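Local coordinates for sugar ABC transporter, sugar-binding protein (Streptococcus pneumoniae, PDB 2HEU) that probably binds a sugar, perhaps a raffinose-like oligosaccharide, outside the membrane and passes it to an ABC transporter for import, at residues Ile213-Arg225 with Thr376-Val389. Sequence-based numbering, arbitrary orientation.
Sequences IMKDDIKVMDILR and TMNYVLTGDKQGMV
Helix 213-222, which carries Ile218, Met221 and Asp222, lies across two successive helices, crossing 376-382 at -66° with the axes 10.8 Å apart and running at 117° to 385-389. Tyr379 reaches over from the first of these: CG lies anti to the backbone N (chi1 -179°), which swings the ring out across the gap. Its hydroxyl donates to Asp222, OH to OD1 2.6 Å, on the syn side of the carboxylate, and OD1 in turn lies at the ring's edge, near its plane. The other oxygen, OD2, accepts from a water that takes a hydrogen bond from Lys385 NZ, so in the conformer given the lysine reaches this acid through solvent, the direct OD2 to NZ separation being 4.5 Å. Met388 CE lies over one face of the tyrosine ring, nearer its margin, and touches Ile218 CG1 at 3.6 Å. Met221 folds back on itself, which carries CE to 3.5 Å from Val380 CG2 and also against Thr376 CG2. This is an all-helical corner of a periplasmic binding protein fold, with helix 178-189 also packing on Asp217 and Met221. Arg225, just past helix 213-222, in the conformer given lays one face of its guanidinium on Gly383 CA, 3.4 Å above the plane, where helix 370-382 ends; Arg225 NE donates to Val380 O at 2.9 Å, the acceptor lying in the guanidinium plane. Gly383 has left helical geometry with positive phi, and Asp384 then caps the next helix, OD1 accepting from Gly387 N. Farther along, Met214 CG rests 3.7 Å from Val389 CG2.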
ATOM      1  N   ILE A 213     -15.496   7.458 -18.671  1.00  9.78           N
ATOM      2  CA  ILE A 213     -14.649   7.055 -17.546  1.00  9.72           C
ATOM      3  C   ILE A 213     -15.045   7.841 -16.305  1.00  8.70           C
ATOM      4  O   ILE A 213     -15.102   7.300 -15.195  1.00  9.50           O
ATOM      5  CB  ILE A 213     -13.138   7.196 -17.859  1.00 10.04           C
ATOM      6  CG1 ILE A 213     -12.738   6.130 -18.875  1.00 10.59           C
ATOM      7  CG2 ILE A 213     -12.308   7.139 -16.621  1.00 10.52           C
ATOM      8  CD1 ILE A 213     -11.436   6.395 -19.625  1.00 11.98           C
ATOM      9  N   MET A 214     -15.274   9.139 -16.460  1.00  9.20           N
ATOM     10  CA  MET A 214     -15.678   9.982 -15.330  1.00  9.47           C
ATOM     11  C   MET A 214     -17.026   9.544 -14.845  1.00  9.72           C
ATOM     12  O   MET A 214     -17.262   9.475 -13.620  1.00 10.16           O
ATOM     13  CB  MET A 214     -15.683  11.431 -15.750  1.00 11.20           C
ATOM     14  CG  MET A 214     -15.423  12.389 -14.798  1.00 15.63           C
ATOM     15  SD  MET A 214     -13.965  12.184 -13.739  1.00 12.18           S
ATOM     16  CE  MET A 214     -14.823  12.206 -12.196  1.00 12.25           C
ATOM     17  N   LYS A 215     -18.003   9.204 -15.720  1.00  9.41           N
ATOM     18  CA  LYS A 215     -19.288   8.728 -15.309  1.00  9.68           C
ATOM     19  C   LYS A 215     -19.146   7.474 -14.456  1.00  9.11           C
ATOM     20  O   LYS A 215     -19.828   7.293 -13.435  1.00  9.36           O
ATOM     21  CB  LYS A 215     -20.188   8.458 -16.516  1.00 11.44           C
ATOM     22  CG  LYS A 215     -20.621   9.735 -17.222  1.00 14.15           C
ATOM     23  CD  LYS A 215     -21.442   9.370 -18.502  1.00 16.28           C
ATOM     24  CE  LYS A 215     -21.856  10.620 -19.283  1.00 16.53           C
ATOM     25  NZ  LYS A 215     -22.773  11.421 -18.564  1.00 17.61           N
ATOM     26  N   ASP A 216     -18.275   6.566 -14.883  1.00  8.74           N
ATOM     27  CA  ASP A 216     -18.064   5.322 -14.123  1.00  8.85           C
ATOM     28  C   ASP A 216     -17.385   5.606 -12.781  1.00  8.12           C
ATOM     29  O   ASP A 216     -17.743   5.009 -11.773  1.00  8.71           O
ATOM     30  CB  ASP A 216     -17.266   4.323 -14.928  1.00  9.50           C
ATOM     31  CG  ASP A 216     -18.099   3.586 -16.034  1.00 11.40           C
ATOM     32  OD1 ASP A 216     -19.327   3.612 -15.956  1.00 13.75           O
ATOM     33  OD2 ASP A 216     -17.484   2.950 -16.889  1.00 13.52           O
ATOM     34  N   ASP A 217     -16.381   6.484 -12.783  1.00  8.41           N
ATOM     35  CA  ASP A 217     -15.761   6.856 -11.496  1.00  8.39           C
ATOM     36  C   ASP A 217     -16.818   7.424 -10.539  1.00  7.91           C
ATOM     37  O   ASP A 217     -16.814   7.087  -9.360  1.00  8.36           O
ATOM     38  CB  ASP A 217     -14.675   7.898 -11.752  1.00  8.74           C
ATOM     39  CG  ASP A 217     -14.096   8.429 -10.468  1.00  8.25           C
ATOM     40  OD1 ASP A 217     -13.349   7.550  -9.858  1.00  8.17           O
ATOM     41  OD2 ASP A 217     -14.343   9.543 -10.045  1.00  8.58           O
ATOM     42  N   ILE A 218     -17.704   8.299 -11.023  1.00  8.27           N
ATOM     43  CA  ILE A 218     -18.739   8.864 -10.211  1.00  8.24           C
ATOM     44  C   ILE A 218     -19.685   7.803  -9.722  1.00  8.04           C
ATOM     45  O   ILE A 218     -20.115   7.824  -8.576  1.00  8.62           O
ATOM     46  CB  ILE A 218     -19.417   9.991 -11.008  1.00  8.98           C
ATOM     47  CG1 ILE A 218     -18.460  11.189 -11.114  1.00  9.38           C
ATOM     48  CG2 ILE A 218     -20.757  10.368 -10.367  1.00 10.11           C
ATOM     49  CD1 ILE A 218     -18.856  12.231 -12.138  1.00  9.66           C
ATOM     50  N   LYS A 219     -20.039   6.828 -10.574  1.00  8.43           N
ATOM     51  CA  LYS A 219     -20.873   5.715 -10.161  1.00  8.12           C
ATOM     52  C   LYS A 219     -20.242   4.990  -8.967  1.00  7.99           C
ATOM     53  O   LYS A 219     -20.912   4.710  -7.953  1.00  8.99           O
ATOM     54  CB  LYS A 219     -21.081   4.751 -11.313  1.00  8.64           C
ATOM     55  CG  LYS A 219     -21.837   3.496 -11.000  1.00  9.44           C
ATOM     56  CD  LYS A 219     -21.901   2.566 -12.189  1.00 10.94           C
ATOM     57  CE  LYS A 219     -22.503   1.210 -11.959  1.00 11.58           C
ATOM     58  NZ  LYS A 219     -23.916   1.261 -11.631  1.00 11.48           N
ATOM     59  N   VAL A 220     -18.971   4.683  -9.048  1.00  8.09           N
ATOM     60  CA  VAL A 220     -18.291   3.958  -7.948  1.00  7.96           C
ATOM     61  C   VAL A 220     -18.240   4.844  -6.688  1.00  7.64           C
ATOM     62  O   VAL A 220     -18.519   4.394  -5.566  1.00  7.75           O
ATOM     63  CB  VAL A 220     -16.944   3.444  -8.381  1.00  8.39           C
ATOM     64  CG1 VAL A 220     -16.251   2.730  -7.210  1.00  9.56           C
ATOM     65  CG2 VAL A 220     -17.068   2.493  -9.557  1.00  9.71           C
ATOM     66  N   MET A 221     -17.881   6.126  -6.840  1.00  7.58           N
ATOM     67  CA  MET A 221     -17.889   7.042  -5.706  1.00  7.26           C
ATOM     68  C   MET A 221     -19.269   7.171  -5.101  1.00  7.48           C
ATOM     69  O   MET A 221     -19.398   7.317  -3.856  1.00  8.11           O
ATOM     70  CB  MET A 221     -17.356   8.418  -6.109  1.00  7.55           C
ATOM     71  CG  MET A 221     -15.870   8.481  -6.354  1.00  7.97           C
ATOM     72  SD  MET A 221     -14.837   7.905  -4.996  1.00  8.46           S
ATOM     73  CE  MET A 221     -15.511   8.857  -3.620  1.00 10.13           C
ATOM     74  N   ASP A 222     -20.325   7.130  -5.923  1.00  7.69           N
ATOM     75  CA  ASP A 222     -21.662   7.289  -5.437  1.00  7.90           C
ATOM     76  C   ASP A 222     -22.145   6.162  -4.573  1.00  8.05           C
ATOM     77  O   ASP A 222     -23.116   6.319  -3.837  1.00  8.42           O
ATOM     78  CB  ASP A 222     -22.662   7.559  -6.593  1.00  8.25           C
ATOM     79  CG  ASP A 222     -22.675   8.977  -7.038  1.00  9.28           C
ATOM     80  OD1 ASP A 222     -22.193   9.874  -6.322  1.00 10.50           O
ATOM     81  OD2 ASP A 222     -23.244   9.253  -8.135  1.00 10.62           O
ATOM     82  N   ILE A 223     -21.462   5.006  -4.587  1.00  8.08           N
ATOM     83  CA  ILE A 223     -21.793   3.948  -3.622  1.00  8.32           C
ATOM     84  C   ILE A 223     -21.677   4.466  -2.200  1.00  8.05           C
ATOM     85  O   ILE A 223     -22.426   4.101  -1.311  1.00  8.85           O
ATOM     86  CB  ILE A 223     -20.898   2.714  -3.883  1.00  8.21           C
ATOM     87  CG1 ILE A 223     -21.192   2.131  -5.264  1.00  9.35           C
ATOM     88  CG2 ILE A 223     -21.062   1.658  -2.799  1.00  9.12           C
ATOM     89  CD1 ILE A 223     -20.212   1.065  -5.757  1.00  9.82           C
ATOM     90  N   LEU A 224     -20.674   5.345  -1.982  1.00  7.61           N
ATOM     91  CA  LEU A 224     -20.436   5.956  -0.666  1.00  8.04           C
ATOM     92  C   LEU A 224     -21.370   7.059  -0.305  1.00  8.33           C
ATOM     93  O   LEU A 224     -21.304   7.612   0.804  1.00  9.06           O
ATOM     94  CB  LEU A 224     -18.974   6.428  -0.564  1.00  8.26           C
ATOM     95  CG  LEU A 224     -17.907   5.406  -0.862  1.00  8.20           C
ATOM     96  CD1 LEU A 224     -16.530   6.047  -0.636  1.00  9.11           C
ATOM     97  CD2 LEU A 224     -18.080   4.115  -0.049  1.00 10.37           C
ATOM     98  N   ARG A 225     -22.266   7.431  -1.235  1.00  8.19           N
ATOM     99  CA  ARG A 225     -23.226   8.532  -1.110  0.50  8.84           C
ATOM    100  C   ARG A 225     -24.653   8.022  -1.012  1.00  8.49           C
ATOM    101  O   ARG A 225     -25.580   8.822  -0.907  1.00  9.99           O
ATOM    102  CB  ARG A 225     -23.076   9.530  -2.280  0.50  8.42           C
ATOM    103  CG  ARG A 225     -21.681  10.127  -2.381  0.50  9.70           C
ATOM    104  CD  ARG A 225     -21.697  11.602  -2.833  0.50 10.59           C
ATOM    105  NE  ARG A 225     -22.208  12.588  -1.875  0.50 10.57           N
ATOM    106  CZ  ARG A 225     -23.411  13.157  -1.825  0.50 10.14           C
ATOM    107  NH1 ARG A 225     -24.272  12.966  -2.804  0.50  9.58           N
ATOM    108  NH2 ARG A 225     -23.690  13.983  -0.844  0.50 12.78           N
ATOM    109  N   THR A 376     -11.515  13.658  -3.354  1.00  7.47           N
ATOM    110  CA  THR A 376     -12.269  12.449  -3.198  1.00  7.67           C
ATOM    111  C   THR A 376     -13.253  12.576  -2.040  1.00  7.83           C
ATOM    112  O   THR A 376     -14.470  12.344  -2.173  1.00  8.05           O
ATOM    113  CB  THR A 376     -11.336  11.254  -2.967  1.00  7.61           C
ATOM    114  OG1 THR A 376     -10.488  11.091  -4.137  1.00  8.21           O
ATOM    115  CG2 THR A 376     -12.114   9.966  -2.728  1.00  8.54           C
ATOM    116  N   MET A 377     -12.733  12.977  -0.863  1.00  8.25           N
ATOM    117  CA  MET A 377     -13.597  13.075   0.319  1.00  8.67           C
ATOM    118  C   MET A 377     -14.580  14.229   0.130  1.00  8.13           C
ATOM    119  O   MET A 377     -15.731  14.140   0.591  1.00  8.67           O
ATOM    120  CB  MET A 377     -12.756  13.254   1.566  1.00  8.69           C
ATOM    121  CG  MET A 377     -13.574  13.153   2.867  1.00  9.49           C
ATOM    122  SD  MET A 377     -14.420  11.585   3.101  1.00  9.34           S
ATOM    123  CE  MET A 377     -13.059  10.551   3.609  1.00  9.62           C
ATOM    124  N   ASN A 378     -14.160  15.316  -0.503  1.00  8.37           N
ATOM    125  CA  ASN A 378     -15.098  16.453  -0.691  1.00  8.72           C
ATOM    126  C   ASN A 378     -16.237  16.043  -1.569  1.00  8.23           C
ATOM    127  O   ASN A 378     -17.349  16.556  -1.388  1.00  9.48           O
ATOM    128  CB  ASN A 378     -14.369  17.654  -1.302  1.00  9.77           C
ATOM    129  CG  ASN A 378     -13.529  18.406  -0.325  1.00 12.05           C
ATOM    130  OD1 ASN A 378     -13.468  18.051   0.847  1.00 16.57           O
ATOM    131  ND2 ASN A 378     -12.750  19.387  -0.759  1.00 13.82           N
ATOM    132  N   TYR A 379     -16.048  15.134  -2.513  1.00  8.04           N
ATOM    133  CA  TYR A 379     -17.170  14.612  -3.281  1.00  7.98           C
ATOM    134  C   TYR A 379     -18.106  13.800  -2.404  1.00  8.06           C
ATOM    135  O   TYR A 379     -19.332  13.921  -2.489  1.00  8.56           O
ATOM    136  CB  TYR A 379     -16.696  13.789  -4.505  1.00  8.46           C
ATOM    137  CG  TYR A 379     -17.875  13.292  -5.302  1.00  8.05           C
ATOM    138  CD1 TYR A 379     -18.598  14.179  -6.090  1.00  8.60           C
ATOM    139  CD2 TYR A 379     -18.312  12.008  -5.222  1.00  8.35           C
ATOM    140  CE1 TYR A 379     -19.751  13.793  -6.744  1.00  8.82           C
ATOM    141  CE2 TYR A 379     -19.449  11.561  -5.882  1.00  8.91           C
ATOM    142  CZ  TYR A 379     -20.190  12.492  -6.642  1.00  8.70           C
ATOM    143  OH  TYR A 379     -21.338  12.139  -7.267  1.00  9.51           O
ATOM    144  N   VAL A 380     -17.569  12.935  -1.553  1.00  8.29           N
ATOM    145  CA  VAL A 380     -18.447  12.190  -0.619  1.00  8.41           C
ATOM    146  C   VAL A 380     -19.257  13.194   0.218  1.00  8.70           C
ATOM    147  O   VAL A 380     -20.450  12.974   0.422  1.00  9.98           O
ATOM    148  CB  VAL A 380     -17.657  11.203   0.199  1.00  8.60           C
ATOM    149  CG1 VAL A 380     -18.600  10.439   1.168  1.00 10.39           C
ATOM    150  CG2 VAL A 380     -16.906  10.223  -0.684  1.00  9.56           C
ATOM    151  N   LEU A 381     -18.603  14.245   0.695  0.70  8.79           N
ATOM    152  CA  LEU A 381     -19.254  15.257   1.527  0.70 10.19           C
ATOM    153  C   LEU A 381     -20.381  15.964   0.703  0.70 10.26           C
ATOM    154  O   LEU A 381     -21.500  16.163   1.167  0.70 12.30           O
ATOM    155  CB  LEU A 381     -18.200  16.227   2.042  0.70 11.13           C
ATOM    156  CG  LEU A 381     -17.319  15.639   3.221  0.70 11.90           C
ATOM    157  CD1 LEU A 381     -16.011  16.421   3.408  0.70 12.83           C
ATOM    158  CD2 LEU A 381     -18.071  15.604   4.577  0.70 14.15           C
ATOM    159  N   THR A 382     -20.114  16.377  -0.489  1.00 10.94           N
ATOM    160  CA  THR A 382     -20.968  17.377  -1.227  1.00 11.92           C
ATOM    161  C   THR A 382     -21.766  16.840  -2.387  1.00 13.05           C
ATOM    162  O   THR A 382     -22.766  17.433  -2.745  1.00 14.11           O
ATOM    163  CB  THR A 382     -20.138  18.523  -1.774  1.00 13.45           C
ATOM    164  OG1 THR A 382     -19.322  18.072  -2.885  1.00 12.39           O
ATOM    165  CG2 THR A 382     -19.304  19.244  -0.733  1.00 15.07           C
ATOM    166  N   GLY A 383     -21.271  15.779  -3.032  1.00 11.59           N
ATOM    167  CA  GLY A 383     -21.892  15.309  -4.217  1.00 11.33           C
ATOM    168  C   GLY A 383     -21.727  16.223  -5.444  1.00 10.24           C
ATOM    169  O   GLY A 383     -22.467  16.028  -6.425  1.00 10.95           O
ATOM    170  N   ASP A 384     -20.821  17.166  -5.394  1.00 10.39           N
ATOM    171  CA  ASP A 384     -20.677  18.146  -6.494  1.00  9.83           C
ATOM    172  C   ASP A 384     -19.828  17.504  -7.623  1.00  9.58           C
ATOM    173  O   ASP A 384     -18.593  17.470  -7.539  1.00  9.20           O
ATOM    174  CB  ASP A 384     -20.086  19.432  -5.969  1.00 11.07           C
ATOM    175  CG  ASP A 384     -19.960  20.480  -7.043  1.00 11.90           C
ATOM    176  OD1 ASP A 384     -20.193  20.212  -8.209  1.00 11.44           O
ATOM    177  OD2 ASP A 384     -19.552  21.591  -6.601  1.00 17.68           O
ATOM    178  N   LYS A 385     -20.473  16.968  -8.628  1.00  9.39           N
ATOM    179  CA  LYS A 385     -19.755  16.257  -9.712  0.50  8.76           C
ATOM    180  C   LYS A 385     -18.877  17.166 -10.523  1.00  8.91           C
ATOM    181  O   LYS A 385     -17.714  16.857 -10.745  1.00  8.73           O
ATOM    182  CB  LYS A 385     -20.772  15.496 -10.598  0.50  8.95           C
ATOM    183  CG  LYS A 385     -21.706  14.579  -9.866  0.50  8.85           C
ATOM    184  CD  LYS A 385     -22.635  13.931 -10.833  0.50  9.17           C
ATOM    185  CE  LYS A 385     -23.389  12.787 -10.290  0.50 10.25           C
ATOM    186  NZ  LYS A 385     -24.594  13.316  -9.507  0.50 12.79           N
ATOM    187  N   GLN A 386     -19.432  18.282 -11.018  1.00  9.73           N
ATOM    188  CA  GLN A 386     -18.607  19.213 -11.776  1.00  9.83           C
ATOM    189  C   GLN A 386     -17.451  19.712 -10.918  1.00  9.59           C
ATOM    190  O   GLN A 386     -16.336  19.909 -11.412  1.00 10.09           O
ATOM    191  CB  GLN A 386     -19.458  20.350 -12.337  1.00 10.08           C
ATOM    192  CG  GLN A 386     -18.612  21.274 -13.265  1.00 11.25           C
ATOM    193  CD  GLN A 386     -18.225  20.523 -14.543  1.00 12.46           C
ATOM    194  OE1 GLN A 386     -16.979  20.384 -14.791  1.00 14.60           O
ATOM    195  NE2 GLN A 386     -19.130  20.066 -15.294  1.00 12.69           N
ATOM    196  N   GLY A 387     -17.703  19.996  -9.649  1.00  9.34           N
ATOM    197  CA  GLY A 387     -16.664  20.437  -8.771  1.00 10.06           C
ATOM    198  C   GLY A 387     -15.529  19.436  -8.670  1.00  8.80           C
ATOM    199  O   GLY A 387     -14.364  19.775  -8.638  1.00  9.72           O
ATOM    200  N   MET A 388     -15.879  18.133  -8.587  1.00  8.60           N
ATOM    201  CA  MET A 388     -14.857  17.099  -8.530  1.00  8.31           C
ATOM    202  C   MET A 388     -14.037  17.061  -9.814  1.00  8.15           C
ATOM    203  O   MET A 388     -12.821  16.934  -9.769  1.00  7.97           O
ATOM    204  CB  MET A 388     -15.487  15.723  -8.193  1.00  8.12           C
ATOM    205  CG  MET A 388     -14.456  14.638  -8.117  1.00  8.13           C
ATOM    206  SD  MET A 388     -15.011  13.113  -7.389  1.00  8.66           S
ATOM    207  CE  MET A 388     -16.222  12.505  -8.555  1.00 10.65           C
ATOM    208  N   VAL A 389     -14.697  17.149 -10.976  1.00  8.19           N
ATOM    209  CA  VAL A 389     -13.975  17.229 -12.249  1.00  8.37           C
ATOM    210  C   VAL A 389     -13.062  18.422 -12.264  1.00  8.44           C
ATOM    211  O   VAL A 389     -11.885  18.319 -12.664  1.00  8.69           O
ATOM    212  CB  VAL A 389     -14.974  17.226 -13.406  1.00  8.94           C
ATOM    213  CG1 VAL A 389     -14.263  17.555 -14.719  1.00 10.74           C
ATOM    214  CG2 VAL A 389     -15.706  15.892 -13.490  1.00  9.84           C
TER
HETATM  215  O   HOH W   1     -25.377  10.842  -8.448  1.00 25.85           O